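Local atomic coordinates of putative pachytene checkpoint protein 2 (Caenorhabditis elegans, PDB entry 4XGU), a protein that is thought to act as an AAA+ ATPase that remodels partner proteins and has a key role in meiotic chromosome recombination. Residues S333-L338 against N410-A415; V208-N213 against D237-D242; I15-K20 against S31-L36. One frame throughout, in Å; residues are numbered along the deposited sequence.

Interaction 1 (S333-L338 against N410-A415); sequences SSIMEL and NLFLEA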
# COMPACT_ATOMS: atom_id res chain seq x y z
N SER B 333 38.95 -32.83 11.40
CA SER B 333 38.29 -33.15 12.65
C SER B 333 37.28 -34.28 12.48
O SER B 333 37.09 -35.09 13.39
CB SER B 333 37.59 -31.91 13.22
OG SER B 333 38.50 -30.84 13.35
N SER B 334 36.63 -34.32 11.32
CA SER B 334 35.68 -35.38 11.02
C SER B 334 36.38 -36.73 10.92
O SER B 334 35.94 -37.72 11.50
CB SER B 334 34.92 -35.08 9.73
OG SER B 334 34.14 -33.91 9.85
N ILE B 335 37.49 -36.76 10.17
CA ILE B 335 38.26 -37.98 9.99
C ILE B 335 38.83 -38.48 11.32
O ILE B 335 38.77 -39.67 11.61
CB ILE B 335 39.42 -37.77 8.99
CG1 ILE B 335 38.87 -37.34 7.64
CG2 ILE B 335 40.25 -39.03 8.85
CD1 ILE B 335 39.94 -37.01 6.62
N MET B 336 39.37 -37.57 12.11
CA MET B 336 39.95 -37.93 13.41
C MET B 336 38.89 -38.48 14.35
O MET B 336 39.17 -39.39 15.14
CB MET B 336 40.64 -36.72 14.04
CG MET B 336 41.88 -36.27 13.29
SD MET B 336 42.97 -37.66 12.90
CE MET B 336 43.44 -38.18 14.55
N GLU B 337 37.68 -37.94 14.27
CA GLU B 337 36.56 -38.42 15.07
C GLU B 337 36.09 -39.77 14.56
O GLU B 337 35.68 -40.64 15.33
CB GLU B 337 35.41 -37.42 15.06
CG GLU B 337 34.10 -37.93 15.66
CD GLU B 337 34.18 -38.15 17.17
OE1 GLU B 337 35.20 -37.79 17.79
OE2 GLU B 337 33.20 -38.68 17.73
N LEU B 338 36.14 -39.95 13.24
CA LEU B 338 35.78 -41.23 12.63
C LEU B 338 36.77 -42.32 13.03
O LEU B 338 36.42 -43.49 13.12
CB LEU B 338 35.73 -41.11 11.11
CG LEU B 338 34.51 -40.43 10.50
CD1 LEU B 338 34.69 -40.27 9.00
CD2 LEU B 338 33.25 -41.22 10.81
N ASN B 410 39.51 -40.51 -0.96
CA ASN B 410 38.85 -40.67 -2.24
C ASN B 410 37.33 -40.59 -2.10
O ASN B 410 36.65 -40.02 -2.95
CB ASN B 410 39.25 -42.00 -2.89
CG ASN B 410 39.30 -41.92 -4.40
OD1 ASN B 410 40.34 -41.64 -4.99
ND2 ASN B 410 38.16 -42.17 -5.05
N LEU B 411 36.80 -41.17 -1.02
CA LEU B 411 35.36 -41.16 -0.80
C LEU B 411 34.87 -39.78 -0.40
O LEU B 411 33.81 -39.33 -0.84
CB LEU B 411 34.97 -42.18 0.28
CG LEU B 411 35.20 -43.66 -0.05
CD1 LEU B 411 34.53 -44.55 0.99
CD2 LEU B 411 34.72 -44.00 -1.46
N PHE B 412 35.65 -39.10 0.45
CA PHE B 412 35.31 -37.75 0.88
C PHE B 412 35.19 -36.82 -0.32
O PHE B 412 34.26 -36.02 -0.40
CB PHE B 412 36.36 -37.22 1.86
CG PHE B 412 35.93 -37.27 3.30
CD1 PHE B 412 35.22 -36.22 3.86
CD2 PHE B 412 36.24 -38.36 4.10
CE1 PHE B 412 34.82 -36.26 5.18
CE2 PHE B 412 35.85 -38.40 5.42
CZ PHE B 412 35.13 -37.36 5.96
N LEU B 413 36.14 -36.94 -1.24
CA LEU B 413 36.13 -36.12 -2.45
C LEU B 413 34.87 -36.37 -3.28
O LEU B 413 34.27 -35.44 -3.82
CB LEU B 413 37.38 -36.38 -3.29
CG LEU B 413 37.56 -35.48 -4.51
CD1 LEU B 413 37.83 -34.05 -4.09
CD2 LEU B 413 38.67 -36.01 -5.40
N GLU B 414 34.47 -37.64 -3.38
CA GLU B 414 33.28 -37.99 -4.15
C GLU B 414 32.02 -37.42 -3.52
O GLU B 414 31.13 -36.93 -4.22
CB GLU B 414 33.15 -39.51 -4.27
CG GLU B 414 33.80 -40.08 -5.52
CD GLU B 414 32.99 -41.23 -6.11
OE1 GLU B 414 33.15 -41.50 -7.32
OE2 GLU B 414 32.20 -41.85 -5.37
N ALA B 415 31.94 -37.48 -2.19
CA ALA B 415 30.79 -36.95 -1.47
C ALA B 415 30.68 -35.44 -1.65
O ALA B 415 29.58 -34.91 -1.84
CB ALA B 415 30.88 -37.31 0.00
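F412 reaches from helix 405-420 of the lid to helix 324-340, and its ring meets S334, I335 and L338 of residues 333-338. The closest pairing runs from F412 CE2 to I335 CG1, 3.9 Å away, with F412 CZ only slightly farther from the same methylene. I335 comes in obliquely to the ring. Its first torsion (chi1 -60°) sets CG1 beside its own backbone N, and it is this branch that meets the phenyl. L338 approaches differently: its CD1 methyl lies near the plane of the F412 ring, at the edge, 4.2 Å from CE2. S334 adds a looser, slanting contact through CB, which stands 4.4 Å from F412 CZ. A serine suits this buried place because its hydroxyl need not face the apolar ring: OG is hydrogen-bonded to the carbonyl of M330, one turn earlier on its own helix.

The axes of the segments 333-338 and 410-415 come within 13.0 Å, their N-to-C directions 130° apart, a distance at which a long, flat side chain such as phenylalanine can span the gap while leucine and isoleucine receive its far end. Neighbouring helices close the sides: S334 also packs on P391 of helix 384-397, and I335 on L372 of helix 367-378. L338 further touches I169 of the second subunit, placing this helix beside a subunit boundary. An aromatic held among aliphatic side chains at the meeting of several helices belongs to the hydrophobic core of the helical C-terminal lid of AAA+ ATPases, here of the TRIP13 type.

Interaction 2 (V208-N213 against D237-D242); sequences VMLEIN and DELAED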
# COMPACT_ATOMS: atom_id res chain seq x y z
N VAL B 208 20.28 -19.63 34.05
CA VAL B 208 19.30 -20.20 33.13
C VAL B 208 19.38 -19.55 31.75
O VAL B 208 19.89 -18.44 31.61
CB VAL B 208 17.86 -20.04 33.67
CG1 VAL B 208 17.67 -20.84 34.95
CG2 VAL B 208 17.53 -18.57 33.89
N MET B 209 18.89 -20.26 30.74
CA MET B 209 18.80 -19.70 29.39
C MET B 209 17.46 -20.01 28.75
O MET B 209 17.02 -21.15 28.73
CB MET B 209 19.93 -20.23 28.50
CG MET B 209 19.64 -20.08 27.00
SD MET B 209 21.09 -20.34 25.95
CE MET B 209 20.31 -20.72 24.38
N LEU B 210 16.83 -18.97 28.21
CA LEU B 210 15.57 -19.10 27.50
C LEU B 210 15.77 -18.94 26.00
O LEU B 210 16.22 -17.90 25.53
CB LEU B 210 14.56 -18.07 28.01
CG LEU B 210 13.88 -18.49 29.31
CD1 LEU B 210 13.18 -17.31 29.95
CD2 LEU B 210 12.88 -19.61 29.03
N GLU B 211 15.45 -19.99 25.26
CA GLU B 211 15.61 -19.98 23.81
C GLU B 211 14.27 -19.81 23.11
O GLU B 211 13.32 -20.54 23.38
CB GLU B 211 16.30 -21.26 23.34
CG GLU B 211 16.55 -21.30 21.85
CD GLU B 211 17.30 -22.55 21.42
OE1 GLU B 211 17.55 -23.42 22.28
OE2 GLU B 211 17.63 -22.66 20.22
N ILE B 212 14.20 -18.84 22.20
CA ILE B 212 12.97 -18.55 21.47
C ILE B 212 13.15 -18.77 19.97
O ILE B 212 14.22 -18.52 19.43
CB ILE B 212 12.51 -17.10 21.72
CG1 ILE B 212 12.61 -16.74 23.20
CG2 ILE B 212 11.08 -16.89 21.22
CD1 ILE B 212 12.23 -15.31 23.52
N ASN B 213 12.09 -19.25 19.32
CA ASN B 213 12.02 -19.35 17.86
C ASN B 213 13.01 -20.35 17.26
O ASN B 213 13.71 -20.03 16.30
CB ASN B 213 12.23 -17.97 17.24
CG ASN B 213 11.72 -17.88 15.82
OD1 ASN B 213 10.75 -18.55 15.46
ND2 ASN B 213 12.37 -17.07 15.00
N ASP B 237 10.83 -12.04 32.72
CA ASP B 237 10.98 -10.93 33.65
C ASP B 237 11.01 -11.43 35.09
O ASP B 237 11.87 -11.03 35.87
CB ASP B 237 9.86 -9.91 33.46
CG ASP B 237 10.17 -8.57 34.08
OD1 ASP B 237 10.49 -8.53 35.29
OD2 ASP B 237 10.12 -7.55 33.36
N GLU B 238 10.07 -12.31 35.44
CA GLU B 238 10.03 -12.90 36.78
C GLU B 238 11.33 -13.61 37.10
O GLU B 238 11.85 -13.51 38.21
CB GLU B 238 8.86 -13.87 36.92
CG GLU B 238 7.56 -13.23 37.38
CD GLU B 238 6.63 -14.23 38.03
OE1 GLU B 238 7.00 -15.43 38.10
OE2 GLU B 238 5.53 -13.83 38.48
N LEU B 239 11.86 -14.34 36.12
CA LEU B 239 13.12 -15.05 36.28
C LEU B 239 14.26 -14.04 36.41
O LEU B 239 15.27 -14.31 37.08
CB LEU B 239 13.36 -15.99 35.10
CG LEU B 239 13.94 -17.36 35.42
CD1 LEU B 239 13.17 -18.01 36.56
CD2 LEU B 239 13.90 -18.25 34.19
N ALA B 240 14.10 -12.89 35.78
CA ALA B 240 15.09 -11.82 35.84
C ALA B 240 14.96 -11.04 37.15
O ALA B 240 15.93 -10.45 37.62
CB ALA B 240 14.94 -10.89 34.65
N GLU B 241 13.75 -11.03 37.71
CA GLU B 241 13.51 -10.41 39.01
C GLU B 241 14.33 -11.12 40.09
O GLU B 241 14.73 -10.51 41.08
CB GLU B 241 12.02 -10.45 39.37
CG GLU B 241 11.15 -9.49 38.55
CD GLU B 241 9.67 -9.74 38.74
OE1 GLU B 241 8.87 -9.25 37.91
OE2 GLU B 241 9.29 -10.42 39.72
N ASP B 242 14.57 -12.40 39.87
CA ASP B 242 15.44 -13.19 40.73
C ASP B 242 16.88 -12.72 40.56
O ASP B 242 17.45 -12.82 39.48
CB ASP B 242 15.31 -14.68 40.41
CG ASP B 242 16.11 -15.56 41.35
OD1 ASP B 242 16.60 -15.05 42.38
OD2 ASP B 242 16.23 -16.77 41.07
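L239 of helix 228-241 meets V208 and L210 of strand 206-212 through one methyl, CD2, and the whole contact is apolar. The tighter pair is L239 CD2 against V208 CG2, at 3.7 Å; these two side chains cross obliquely. With V208 CG1 anti to the carbonyl carbon (chi1 -65°), CG2 takes the crowded position between the backbone N and the carbonyl carbon, and this is the methyl that meets the helix. L210 touches more lightly, its CD1 standing 4.4 Å from the same L239 methyl. Two residues apart on a strand, V208 and L210 both point toward the helix, whereas M209 points away. Beta-branched valine suits the extended backbone, and leucine gives the helix the reach to meet it.

Backbone bonding belongs to the sheet: V208 and L210 pair with the parallel strand 245-251, which the chain regains after the helix, in a beta-alpha-beta crossover of the AAA+ core. Ionic links lie off to one side, where D237 is salt-bridged to R286 and R290.

Since methyl contacts have no direction of their own, the fit here depends on shape and exclusion of water, while the salt bridges of D237 are directional and tie the helix to R286 and R290.

Interaction 3 (I15-K20 against S31-L36); sequences IRICQK and SEFEEL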
# COMPACT_ATOMS: atom_id res chain seq x y z
N ILE B 15 36.73 -26.39 35.48
CA ILE B 15 36.89 -27.78 35.86
C ILE B 15 35.56 -28.42 36.21
O ILE B 15 34.87 -27.97 37.13
CB ILE B 15 37.84 -27.92 37.06
CG1 ILE B 15 39.22 -27.35 36.72
CG2 ILE B 15 37.96 -29.37 37.49
CD1 ILE B 15 40.20 -27.37 37.88
N ARG B 16 35.19 -29.46 35.48
CA ARG B 16 33.96 -30.19 35.75
C ARG B 16 34.20 -31.33 36.73
O ARG B 16 34.94 -32.27 36.43
CB ARG B 16 33.35 -30.74 34.46
CG ARG B 16 31.98 -31.37 34.65
CD ARG B 16 31.76 -32.52 33.69
NE ARG B 16 32.04 -32.16 32.30
CZ ARG B 16 32.03 -33.02 31.30
NH1 ARG B 16 31.75 -34.30 31.52
NH2 ARG B 16 32.29 -32.62 30.06
N ILE B 17 33.58 -31.25 37.91
CA ILE B 17 33.67 -32.33 38.89
C ILE B 17 32.49 -33.30 38.76
O ILE B 17 31.54 -33.04 38.02
CB ILE B 17 33.70 -31.80 40.33
CG1 ILE B 17 32.64 -30.72 40.51
CG2 ILE B 17 35.08 -31.28 40.67
CD1 ILE B 17 32.65 -30.09 41.89
N CYS B 18 32.57 -34.41 39.49
CA CYS B 18 31.48 -35.38 39.51
C CYS B 18 30.31 -34.85 40.31
O CYS B 18 30.47 -33.98 41.16
CB CYS B 18 31.96 -36.71 40.10
SG CYS B 18 32.29 -38.00 38.87
N GLN B 19 29.12 -35.38 40.04
CA GLN B 19 27.95 -35.04 40.84
C GLN B 19 28.14 -35.57 42.25
O GLN B 19 27.80 -34.89 43.22
CB GLN B 19 26.66 -35.61 40.22
CG GLN B 19 26.15 -34.85 39.00
CD GLN B 19 26.90 -35.19 37.73
OE1 GLN B 19 27.66 -36.16 37.68
NE2 GLN B 19 26.69 -34.39 36.69
N LYS B 20 28.68 -36.78 42.36
CA LYS B 20 28.92 -37.40 43.66
C LYS B 20 29.94 -36.61 44.47
O LYS B 20 29.98 -36.72 45.70
CB LYS B 20 29.39 -38.85 43.49
CG LYS B 20 28.26 -39.82 43.13
CD LYS B 20 28.46 -41.19 43.77
CE LYS B 20 29.04 -42.19 42.79
NZ LYS B 20 29.32 -43.51 43.44
N SER B 31 43.20 -26.42 47.17
CA SER B 31 44.64 -26.44 46.92
C SER B 31 45.02 -27.54 45.93
O SER B 31 45.88 -27.35 45.07
CB SER B 31 45.41 -26.62 48.23
OG SER B 31 45.07 -25.62 49.17
N GLU B 32 44.37 -28.68 46.07
CA GLU B 32 44.64 -29.84 45.22
C GLU B 32 44.20 -29.58 43.78
O GLU B 32 44.80 -30.11 42.84
CB GLU B 32 43.93 -31.07 45.78
CG GLU B 32 44.16 -31.30 47.26
CD GLU B 32 43.44 -32.52 47.79
OE1 GLU B 32 43.19 -33.45 46.99
OE2 GLU B 32 43.13 -32.55 48.99
N PHE B 33 43.16 -28.78 43.61
CA PHE B 33 42.71 -28.40 42.28
C PHE B 33 43.73 -27.52 41.59
O PHE B 33 43.94 -27.62 40.38
CB PHE B 33 41.36 -27.68 42.34
CG PHE B 33 40.18 -28.60 42.40
CD1 PHE B 33 39.68 -29.18 41.25
CD2 PHE B 33 39.58 -28.90 43.61
CE1 PHE B 33 38.60 -30.03 41.30
CE2 PHE B 33 38.49 -29.75 43.67
CZ PHE B 33 38.01 -30.32 42.51
N GLU B 34 44.38 -26.65 42.35
CA GLU B 34 45.35 -25.72 41.79
C GLU B 34 46.61 -26.46 41.35
O GLU B 34 47.27 -26.08 40.38
CB GLU B 34 45.69 -24.62 42.79
CG GLU B 34 46.52 -23.49 42.21
CD GLU B 34 46.52 -22.26 43.08
OE1 GLU B 34 47.13 -21.24 42.67
OE2 GLU B 34 45.90 -22.29 44.17
N GLU B 35 46.95 -27.52 42.08
CA GLU B 35 48.08 -28.37 41.74
C GLU B 35 47.78 -29.10 40.43
O GLU B 35 48.65 -29.22 39.56
CB GLU B 35 48.36 -29.36 42.87
CG GLU B 35 49.83 -29.42 43.32
CD GLU B 35 50.33 -28.12 43.93
OE1 GLU B 35 49.50 -27.22 44.22
OE2 GLU B 35 51.55 -27.99 44.14
N LEU B 36 46.54 -29.57 40.29
CA LEU B 36 46.07 -30.19 39.06
C LEU B 36 46.23 -29.27 37.86
O LEU B 36 46.70 -29.68 36.80
CB LEU B 36 44.61 -30.60 39.19
CG LEU B 36 43.89 -30.96 37.89
CD1 LEU B 36 44.44 -32.24 37.29
CD2 LEU B 36 42.38 -31.05 38.09
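F33 of helix 30-41 pushes its ring against I15 and I17, joining the helix to the segment 15-20: a strand-loop-helix unit of the Pch2 N-terminal domain, in which the helix packs on a small mixed sheet. The bump is the phenyl ring; the hollow is formed by the two isoleucines, which both point toward the helix while R16 between them points away. I15 offers two methyls to the ring. Its CD1 lies 3.9 Å from F33 CD1, and its CG2 is equally near F33 CE1, the two side chains crossing at a slant. Both its branches are spread toward the ring because CG2 is anti to the backbone N while CG1, with CD1 at its end, stands beside that N (chi1 -60°).

A second, smaller bump comes from L36, one turn on along the helix, whose CD2 approaches I15 CD1 at 4.3 Å. I15 thus fits against F33 and L36 together, and it also packs on L69 of the neighbouring strand 68-72, as L36 does. Beta-branched isoleucine suits the extended backbone, and at I15 both branches end in a methyl that meets the ring. Replacing F33 by an alanine is likely to open a gap beside I15 and I17, leaving their methyls without the ring they pack on and the helix less firmly seated.

I17 meets the ring about at a right angle and near its plane, at the far edge: its CG2 methyl is 3.8 Å from F33 CE1 and 3.6 Å from F33 CZ.

Overall arrangement
All three contacts are apolar and largely buried, yet each belongs to a different part of the chain: interaction 3 to the N-terminal domain, interaction 2 to the ATPase core, interaction 1 to the helical lid. They share no helix or strand, and the nearest atoms of any two are at least about 14 Å apart. Interactions 2 and 3 both seat a helix on a sheet, whereas interaction 1 joins helix to helix. Aromatic rings carry interactions 1 and 3; interaction 2 uses aliphatic methyls alone and includes a partly exposed leucine. A second subunit borders interaction 1 but touches neither segment pair of the others.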